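Local coordinates for cell surface protein (Faecalibacterium prausnitzii A2-165, PDB 4GT6) that is of unknown function but, as the BspA-type leucine-rich repeat part of a larger extracellular protein, probably binds other proteins at the bacterial cell surface, at residues E304-G309 with D327-G332; T323-D328 with S351-C356. All coordinates share one frame; numbering follows the deposited sequence.

Contact 1. Residues E304-G309 with D327-G332; sequences ESVFAG and DDAFAG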
loop_
_atom_site.group_PDB
_atom_site.type_symbol
_atom_site.label_atom_id
_atom_site.label_comp_id
_atom_site.label_asym_id
_atom_site.label_seq_id
_atom_site.Cartn_x
_atom_site.Cartn_y
_atom_site.Cartn_z
ATOM N N GLU A 304 -1.078 -11.772 14.702
ATOM C CA GLU A 304 -1.682 -12.487 13.600
ATOM C C GLU A 304 -0.702 -12.649 12.426
ATOM O O GLU A 304 0.017 -11.706 12.089
ATOM C CB GLU A 304 -2.938 -11.708 13.168
ATOM C CG GLU A 304 -3.610 -12.162 11.890
ATOM C CD GLU A 304 -4.744 -11.219 11.544
ATOM O OE1 GLU A 304 -5.559 -10.923 12.451
ATOM O OE2 GLU A 304 -4.756 -10.693 10.406
ATOM N N SER A 305 -0.638 -13.878 11.856
ATOM C CA SER A 305 0.173 -14.239 10.678
ATOM C C SER A 305 1.666 -13.886 10.819
ATOM O O SER A 305 2.339 -13.752 9.793
ATOM C CB SER A 305 -0.364 -13.531 9.429
ATOM O OG SER A 305 -1.731 -13.796 9.170
ATOM N N VAL A 306 2.190 -13.769 12.055
ATOM C CA VAL A 306 3.580 -13.292 12.268
ATOM C C VAL A 306 4.621 -14.116 11.449
ATOM O O VAL A 306 5.497 -13.513 10.834
ATOM C CB VAL A 306 3.976 -13.145 13.764
ATOM C CG1 VAL A 306 3.826 -14.454 14.546
ATOM C CG2 VAL A 306 5.379 -12.529 13.924
ATOM N N PHE A 307 4.509 -15.446 11.429
ATOM C CA PHE A 307 5.405 -16.330 10.680
ATOM C C PHE A 307 4.636 -17.174 9.674
ATOM O O PHE A 307 5.120 -18.224 9.264
ATOM C CB PHE A 307 6.210 -17.232 11.640
ATOM C CG PHE A 307 7.085 -16.442 12.582
ATOM C CD1 PHE A 307 8.197 -15.746 12.110
ATOM C CD2 PHE A 307 6.814 -16.411 13.947
ATOM C CE1 PHE A 307 8.994 -14.991 12.982
ATOM C CE2 PHE A 307 7.610 -15.658 14.817
ATOM C CZ PHE A 307 8.691 -14.950 14.331
ATOM N N ALA A 308 3.463 -16.710 9.230
ATOM C CA ALA A 308 2.691 -17.443 8.233
ATOM C C ALA A 308 3.532 -17.613 6.944
ATOM O O ALA A 308 4.206 -16.662 6.520
ATOM C CB ALA A 308 1.380 -16.706 7.937
ATOM N N GLY A 309 3.549 -18.828 6.394
ATOM C CA GLY A 309 4.281 -19.133 5.161
ATOM C C GLY A 309 5.796 -19.210 5.305
ATOM O O GLY A 309 6.524 -19.142 4.304
ATOM N N ASP A 327 -4.202 -15.646 15.457
ATOM C CA ASP A 327 -4.634 -16.377 14.259
ATOM C C ASP A 327 -3.548 -16.462 13.188
ATOM O O ASP A 327 -2.852 -15.486 12.936
ATOM C CB ASP A 327 -5.885 -15.728 13.662
ATOM C CG ASP A 327 -7.171 -16.165 14.352
ATOM O OD1 ASP A 327 -7.557 -17.347 14.203
ATOM O OD2 ASP A 327 -7.806 -15.323 14.996
ATOM N N ASP A 328 -3.376 -17.661 12.598
ATOM C CA ASP A 328 -2.437 -17.915 11.510
ATOM C C ASP A 328 -0.960 -17.579 11.845
ATOM O O ASP A 328 -0.164 -17.469 10.921
ATOM C CB ASP A 328 -2.862 -17.099 10.260
ATOM C CG ASP A 328 -4.155 -17.535 9.607
ATOM O OD1 ASP A 328 -4.598 -18.681 9.865
ATOM O OD2 ASP A 328 -4.695 -16.756 8.790
ATOM N N ALA A 329 -0.577 -17.474 13.137
ATOM C CA ALA A 329 0.802 -17.130 13.511
ATOM C C ALA A 329 1.856 -18.029 12.821
ATOM O O ALA A 329 2.908 -17.521 12.442
ATOM C CB ALA A 329 0.986 -17.182 15.013
ATOM N N PHE A 330 1.570 -19.327 12.650
ATOM C CA PHE A 330 2.487 -20.259 11.969
ATOM C C PHE A 330 1.780 -20.980 10.822
ATOM O O PHE A 330 2.195 -22.079 10.450
ATOM C CB PHE A 330 3.069 -21.283 12.966
ATOM C CG PHE A 330 3.958 -20.640 14.000
ATOM C CD1 PHE A 330 5.316 -20.445 13.749
ATOM C CD2 PHE A 330 3.427 -20.165 15.198
ATOM C CE1 PHE A 330 6.141 -19.855 14.709
ATOM C CE2 PHE A 330 4.249 -19.562 16.151
ATOM C CZ PHE A 330 5.602 -19.430 15.911
ATOM N N ALA A 331 0.721 -20.377 10.254
ATOM C CA ALA A 331 -0.045 -21.028 9.177
ATOM C C ALA A 331 0.822 -21.279 7.948
ATOM O O ALA A 331 1.472 -20.357 7.448
ATOM C CB ALA A 331 -1.256 -20.189 8.794
ATOM N N GLY A 332 0.831 -22.529 7.484
ATOM C CA GLY A 332 1.596 -22.911 6.305
ATOM C C GLY A 332 3.074 -23.151 6.539
ATOM O O GLY A 332 3.832 -23.279 5.572
HETATM O O HOH W 1 -2.215 -15.419 7.143
#
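The same first torsion starts the side chains of Phe307 and Phe330, CG anti to the carbonyl carbon (chi1 -61° and -66°), in matching directions from the backbone, and the rings lie next to each other. They are equivalent residues of adjacent coils in a BspA-type leucine-rich repeat solenoid, where matching turns stack one repeat on the next. The planes are tilted by 28° and offset so far that little of one ring faces the other; CD2 of Phe307 comes within 3.6 Å of CE1 of Phe330. Phe284 and Phe353 continue the aromatic row beyond the pair. Three backbone bonds join the coils: Ser305 N to Asp327 O, Phe307 N to Ala329 O and Gly309 N to Ala331 O, the last 2.8 Å long. The carbonyl of Asp328 has a different role, receiving a CA-H...O contact from Ser305 CA at 3.3 Å while also accepting the turn bond of Ala331 N. Both segments form type I turns, Ser305 to Ala308 and Asp328 to Ala331. Between the turns, Ala329 CB lies 4.0 Å from Val306 CG1, an apolar contact. A water 2.6 Å from Ser305 OG donates a longer bond, 3.3 Å, to Asp328 OD2.

Contact 2. Residues T323-D328 with S351-C356; sequences TQILDD and SAFSNC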
loop_
_atom_site.group_PDB
_atom_site.type_symbol
_atom_site.label_atom_id
_atom_site.label_comp_id
_atom_site.label_asym_id
_atom_site.label_seq_id
_atom_site.Cartn_x
_atom_site.Cartn_y
_atom_site.Cartn_z
ATOM N N THR A 323 1.769 -14.435 26.068
ATOM C CA THR A 323 0.487 -14.859 26.658
ATOM C C THR A 323 -0.491 -15.336 25.588
ATOM O O THR A 323 -1.477 -16.002 25.901
ATOM C CB THR A 323 -0.131 -13.721 27.476
ATOM O OG1 THR A 323 -0.446 -12.650 26.581
ATOM C CG2 THR A 323 0.788 -13.248 28.591
ATOM N N GLN A 324 -0.245 -14.966 24.333
ATOM C CA GLN A 324 -1.122 -15.400 23.249
ATOM C C GLN A 324 -0.376 -15.453 21.931
ATOM O O GLN A 324 0.535 -14.662 21.681
ATOM C CB GLN A 324 -2.381 -14.512 23.132
ATOM C CG GLN A 324 -2.098 -13.024 22.945
ATOM C CD GLN A 324 -3.341 -12.169 22.881
ATOM O OE1 GLN A 324 -4.453 -12.582 23.223
ATOM N NE2 GLN A 324 -3.170 -10.944 22.435
ATOM N N ILE A 325 -0.780 -16.423 21.103
ATOM C CA ILE A 325 -0.292 -16.701 19.756
ATOM C C ILE A 325 -1.535 -16.508 18.898
ATOM O O ILE A 325 -2.463 -17.301 19.017
ATOM C CB ILE A 325 0.314 -18.135 19.697
ATOM C CG1 ILE A 325 1.541 -18.278 20.630
ATOM C CG2 ILE A 325 0.642 -18.550 18.250
ATOM C CD1 ILE A 325 2.098 -19.757 20.766
ATOM N N LEU A 326 -1.598 -15.429 18.111
ATOM C CA LEU A 326 -2.831 -15.096 17.402
ATOM C C LEU A 326 -3.063 -15.904 16.114
ATOM O O LEU A 326 -2.269 -16.772 15.750
ATOM C CB LEU A 326 -2.905 -13.576 17.131
ATOM C CG LEU A 326 -2.900 -12.647 18.376
ATOM C CD1 LEU A 326 -3.192 -11.191 17.962
ATOM C CD2 LEU A 326 -3.932 -13.090 19.417
ATOM N N ASP A 327 -4.202 -15.646 15.457
ATOM C CA ASP A 327 -4.634 -16.377 14.259
ATOM C C ASP A 327 -3.548 -16.462 13.188
ATOM O O ASP A 327 -2.852 -15.486 12.936
ATOM C CB ASP A 327 -5.885 -15.728 13.662
ATOM C CG ASP A 327 -7.171 -16.165 14.352
ATOM O OD1 ASP A 327 -7.557 -17.347 14.203
ATOM O OD2 ASP A 327 -7.806 -15.323 14.996
ATOM N N ASP A 328 -3.376 -17.661 12.598
ATOM C CA ASP A 328 -2.437 -17.915 11.510
ATOM C C ASP A 328 -0.960 -17.579 11.845
ATOM O O ASP A 328 -0.164 -17.469 10.921
ATOM C CB ASP A 328 -2.862 -17.099 10.260
ATOM C CG ASP A 328 -4.155 -17.535 9.607
ATOM O OD1 ASP A 328 -4.598 -18.681 9.865
ATOM O OD2 ASP A 328 -4.695 -16.756 8.790
ATOM N N SER A 351 -6.273 -21.902 14.072
ATOM C CA SER A 351 -5.598 -21.479 12.834
ATOM C C SER A 351 -4.098 -21.166 13.032
ATOM O O SER A 351 -3.364 -21.130 12.043
ATOM C CB SER A 351 -6.288 -20.260 12.239
ATOM O OG SER A 351 -6.007 -19.140 13.061
ATOM N N ALA A 352 -3.642 -20.950 14.284
ATOM C CA ALA A 352 -2.239 -20.597 14.545
ATOM C C ALA A 352 -1.270 -21.671 14.015
ATOM O O ALA A 352 -0.201 -21.325 13.523
ATOM C CB ALA A 352 -2.018 -20.372 16.034
ATOM N N PHE A 353 -1.664 -22.949 14.056
ATOM C CA PHE A 353 -0.800 -24.029 13.576
ATOM C C PHE A 353 -1.469 -24.808 12.435
ATOM O O PHE A 353 -1.199 -25.999 12.262
ATOM C CB PHE A 353 -0.393 -24.948 14.752
ATOM C CG PHE A 353 0.516 -24.226 15.720
ATOM C CD1 PHE A 353 1.869 -24.057 15.437
ATOM C CD2 PHE A 353 0.010 -23.659 16.884
ATOM C CE1 PHE A 353 2.700 -23.357 16.306
ATOM C CE2 PHE A 353 0.845 -22.953 17.757
ATOM C CZ PHE A 353 2.180 -22.795 17.456
ATOM N N SER A 354 -2.300 -24.118 11.617
ATOM C CA SER A 354 -2.973 -24.730 10.471
ATOM C C SER A 354 -1.955 -25.010 9.372
ATOM O O SER A 354 -0.988 -24.262 9.228
ATOM C CB SER A 354 -4.102 -23.839 9.957
ATOM O OG SER A 354 -3.641 -22.542 9.616
ATOM N N ASN A 355 -2.138 -26.116 8.638
ATOM C CA ASN A 355 -1.246 -26.557 7.550
ATOM C C ASN A 355 0.231 -26.646 8.013
ATOM O O ASN A 355 1.142 -26.161 7.333
ATOM C CB ASN A 355 -1.384 -25.658 6.306
ATOM C CG ASN A 355 -2.712 -25.784 5.607
ATOM O OD1 ASN A 355 -3.523 -24.854 5.598
ATOM N ND2 ASN A 355 -2.955 -26.927 4.983
ATOM N N CYS A 356 0.435 -27.211 9.213
ATOM C CA CYS A 356 1.733 -27.493 9.826
ATOM C C CYS A 356 1.848 -29.021 9.903
ATOM O O CYS A 356 1.803 -29.621 10.987
ATOM C CB CYS A 356 1.859 -26.823 11.191
ATOM S SG CYS A 356 2.153 -25.037 11.096
HETATM O O HOH W 2 -8.785 -20.569 14.537
#
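Ser351 reaches across to Asp327 and Asp328 with a side chain only two atoms long, and both atoms are used. Its CB lies 3.3 Å from Asp328 OD1. Beyond it, OG sits between the backbone N and the carbonyl carbon (chi1 72°), from where it donates to Asp327 OD1 at 2.6 Å, and OD1 receives it on its anti lone pair, the one facing away from OD2. The same OG accepts from Asp328 N at 3.1 Å, so one hydroxyl serves a carboxylate and a main-chain amide together. An alanine here would keep CB but would probably leave Asp327 OD1 and Asp328 N without this shared partner, and the carboxylate freer to turn. The carbonyl of Ser351 is gripped from within its own turn: Ser354 OG and Ser354 N approach from the same face of its plane, the hydroxyl at 2.8 Å. Alongside this polar cluster the contact turns apolar, with Ala352 CB 3.9 Å from Ile325 CG2 and 3.6 Å from Leu326 O. In the leucine-rich repeat solenoid, residues 323-328 run from the short strand 324-325, paired in parallel with strand 301-302, into a turn, while residues 351-356 lie in the loop linking strands 338-341 and 361-364.

How the contacts relate
Contacts 1 and 2 are successive steps along one solenoid, sharing Asp327 and Asp328, with centres about 6 Å apart. Both are partly buried, with apolar side chains in the interior and polar ones nearer solvent; Asp327 is a buried polar exception, satisfied by Ser351. Contact 1 joins equivalent turns in register, largely through main-chain bonds; contact 2 sets residues 325-328, running from a short strand into the turn, against the next coil, and both its hydrogen bonds across the segments pass through a serine hydroxyl. The backbone bonding nevertheless continues between them, since Phe330 N probably bonds to Ala352 O and Gly332 N to Ser354 O. Ala331 CB also packs against Ser354 OG.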